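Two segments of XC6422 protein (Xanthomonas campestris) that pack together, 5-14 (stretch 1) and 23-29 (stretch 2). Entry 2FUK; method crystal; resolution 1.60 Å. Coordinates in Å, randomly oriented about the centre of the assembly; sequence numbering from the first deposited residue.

Stretch 1 5-14: LFPTESAALT
Stretch 2 23-29: DVAVDLP

Residues 11-14 and 23-27 are neighbouring strands of one sheet, running antiparallel with 150° between their N-to-C directions and an axis separation of 4.7 Å at closest approach. The bridges pair Ala-11 with Val-26 (CA to CA 5.4 Å) and Leu-13 with Val-24 (CA to CA 5.2 Å) as hydrogen-bonded pairs, identified by the bonds below, and Ala-12 with Ala-25 (CA to CA 4.3 Å) and Thr-14 with Asp-23 (CA to CA 5.0 Å) as non-hydrogen-bonded pairs.

Each hydrogen-bonded pair satisfies two amides and two carbonyls. Ala-11 N donates to Val-26 O (3.0 Å, 150° at the hydrogen) and Val-26 N returns a nearly linear bond to Ala-11 O (2.9 Å, 176°). Leu-13 N donates to Val-24 O (2.9 Å, 168°), and Val-24 N to Leu-13 O (2.9 Å, 146°). Within this second ring the acceptors Leu-13 O and Val-24 O lie 3.1 Å apart; with no proton to share, their proximity is not a bond. Three of the carbonyls also receive CA-H...O contacts: Ser-10 CA to Val-26 O 3.3 Å, Ala-12 CA to Val-24 O 3.4 Å, and Ala-25 CA to Ala-11 O 3.5 Å.

Beyond the Ala-11/Val-26 bridge, a side chain takes over as acceptor. Ser-10 (phi/psi -54/131, chi1 -64°, m) places OG to receive Leu-28 N at 3.1 Å and 171°, so the amide following Asp-27 is satisfied without a backbone carbonyl. The carboxylate oxygens of Asp-23 and Asp-27 are hydrogen-bonded elsewhere in the structure.

Strand backbones are extended, with phi from -157° at Ala-11 to -74° at Asp-23 and psi from 119° at Val-26 to 172° at Leu-13. Side chains alternate: Ala-11, Leu-13, Val-24 and Val-26 share one face, Ala-12, Thr-14, Asp-23 and Ala-25 the other. On the first, Leu-13 (chi1 59°, chi2 82°, both p) brings CD1 to 3.5 Å from Val-24 CB and CD2 to 4.4 Å from Val-26 CG2. Both valines are t, with chi1 174° at Val-24 and 179° at Val-26.

The loop before the strand adds apolar cover. Pro-7 (-71/154, C-gamma endo), its CB directed toward stretch 2, sets CG 3.6 Å from Val-26 CB. Phe-6 (-70/123, chi1 -160°, t; chi2 89°) meets Val-26 CG1 obliquely, with CZ at 3.9 Å. Leu-28 (-73/159; chi1 -70°, m; chi2 174°, t) points CB toward stretch 1, and its CD1 lies 3.2 Å from Thr-8 O and 3.3 Å from Glu-9 CA, close packing against backbone. In total 555 Å² is buried.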

# COMPACT_ATOMS: atom_id res chain seq x y z
N LEU A 5 1.63 28.08 -4.55
CA LEU A 5 1.94 27.33 -5.77
C LEU A 5 1.67 25.85 -5.57
O LEU A 5 1.95 25.31 -4.51
CB LEU A 5 3.42 27.52 -6.12
CG LEU A 5 3.88 28.96 -6.33
CD1 LEU A 5 5.39 29.04 -6.15
CD2 LEU A 5 3.45 29.42 -7.70
N PHE A 6 1.11 25.19 -6.58
CA PHE A 6 0.87 23.77 -6.48
C PHE A 6 2.27 23.17 -6.50
O PHE A 6 3.04 23.40 -7.44
CB PHE A 6 0.05 23.27 -7.66
CG PHE A 6 -0.64 21.96 -7.41
CD1 PHE A 6 -1.92 21.93 -6.86
CD2 PHE A 6 -0.02 20.76 -7.71
CE1 PHE A 6 -2.56 20.71 -6.62
CE2 PHE A 6 -0.65 19.54 -7.47
CZ PHE A 6 -1.92 19.52 -6.93
N PRO A 7 2.64 22.40 -5.47
CA PRO A 7 3.97 21.79 -5.40
C PRO A 7 4.25 20.65 -6.37
O PRO A 7 3.34 19.97 -6.85
CB PRO A 7 4.06 21.36 -3.94
CG PRO A 7 2.65 20.94 -3.64
CD PRO A 7 1.82 22.03 -4.30
N THR A 8 5.53 20.46 -6.69
CA THR A 8 5.95 19.39 -7.59
C THR A 8 6.71 18.35 -6.78
O THR A 8 7.36 17.47 -7.33
CB THR A 8 6.87 19.91 -8.71
OG1 THR A 8 8.05 20.48 -8.14
CG2 THR A 8 6.14 20.96 -9.53
N GLU A 9 6.58 18.47 -5.46
CA GLU A 9 7.20 17.57 -4.48
C GLU A 9 6.14 17.58 -3.38
O GLU A 9 5.50 18.61 -3.14
CB GLU A 9 8.52 18.19 -3.99
CG GLU A 9 9.63 17.23 -3.60
CD GLU A 9 10.18 16.39 -4.75
OE1 GLU A 9 10.68 16.93 -5.77
OE2 GLU A 9 10.12 15.16 -4.62
N SER A 10 5.90 16.45 -2.71
CA SER A 10 4.88 16.44 -1.66
C SER A 10 5.17 17.54 -0.65
O SER A 10 6.30 17.68 -0.17
CB SER A 10 4.83 15.07 -0.97
OG SER A 10 4.42 14.10 -1.91
N ALA A 11 4.15 18.33 -0.32
CA ALA A 11 4.38 19.45 0.59
C ALA A 11 3.17 19.97 1.34
O ALA A 11 2.03 19.74 0.96
CB ALA A 11 5.01 20.59 -0.18
N ALA A 12 3.46 20.70 2.41
CA ALA A 12 2.45 21.34 3.24
C ALA A 12 2.48 22.81 2.86
O ALA A 12 3.55 23.37 2.61
CB ALA A 12 2.79 21.15 4.72
N LEU A 13 1.31 23.44 2.80
CA LEU A 13 1.22 24.85 2.44
C LEU A 13 -0.04 25.44 3.05
O LEU A 13 -0.86 24.72 3.62
CB LEU A 13 1.22 25.00 0.91
CG LEU A 13 0.10 24.32 0.12
CD1 LEU A 13 -1.17 25.16 0.15
CD2 LEU A 13 0.56 24.13 -1.31
N THR A 14 -0.17 26.76 2.96
CA THR A 14 -1.34 27.46 3.49
C THR A 14 -2.10 28.14 2.36
O THR A 14 -1.51 28.77 1.48
CB THR A 14 -0.94 28.53 4.54
OG1 THR A 14 -0.25 27.91 5.62
CG2 THR A 14 -2.18 29.23 5.08
N ASP A 23 -4.97 25.04 6.42
CA ASP A 23 -3.84 24.13 6.35
C ASP A 23 -4.09 23.18 5.20
O ASP A 23 -5.16 22.57 5.12
CB ASP A 23 -3.72 23.31 7.63
CG ASP A 23 -3.46 24.16 8.85
OD1 ASP A 23 -3.78 23.68 9.95
OD2 ASP A 23 -2.94 25.28 8.71
N VAL A 24 -3.11 23.04 4.32
CA VAL A 24 -3.24 22.18 3.16
C VAL A 24 -2.02 21.26 3.02
O VAL A 24 -0.91 21.63 3.39
CB VAL A 24 -3.39 23.03 1.87
CG1 VAL A 24 -3.38 22.15 0.63
CG2 VAL A 24 -4.70 23.81 1.94
N ALA A 25 -2.25 20.06 2.50
CA ALA A 25 -1.16 19.12 2.26
C ALA A 25 -1.41 18.50 0.90
O ALA A 25 -2.51 18.05 0.61
CB ALA A 25 -1.13 18.05 3.34
N VAL A 26 -0.38 18.50 0.06
CA VAL A 26 -0.48 17.91 -1.27
C VAL A 26 0.44 16.71 -1.32
O VAL A 26 1.65 16.84 -1.10
CB VAL A 26 -0.05 18.92 -2.36
CG1 VAL A 26 -0.15 18.26 -3.73
CG2 VAL A 26 -0.94 20.16 -2.30
N ASP A 27 -0.13 15.53 -1.56
CA ASP A 27 0.66 14.30 -1.64
C ASP A 27 0.72 13.87 -3.11
O ASP A 27 -0.32 13.63 -3.74
CB ASP A 27 0.01 13.16 -0.84
CG ASP A 27 -0.47 13.59 0.55
OD1 ASP A 27 0.27 14.27 1.28
OD2 ASP A 27 -1.61 13.21 0.90
N LEU A 28 1.92 13.77 -3.66
CA LEU A 28 2.07 13.36 -5.06
C LEU A 28 1.78 11.87 -5.21
O LEU A 28 1.84 11.11 -4.25
CB LEU A 28 3.48 13.69 -5.56
CG LEU A 28 3.73 15.19 -5.73
CD1 LEU A 28 5.18 15.45 -6.08
CD2 LEU A 28 2.80 15.73 -6.81
N PRO A 29 1.46 11.43 -6.44
CA PRO A 29 1.16 10.01 -6.67
C PRO A 29 2.32 9.06 -6.40
O PRO A 29 3.48 9.46 -6.33
CB PRO A 29 0.72 9.99 -8.13
CG PRO A 29 1.49 11.08 -8.72
CD PRO A 29 1.37 12.18 -7.69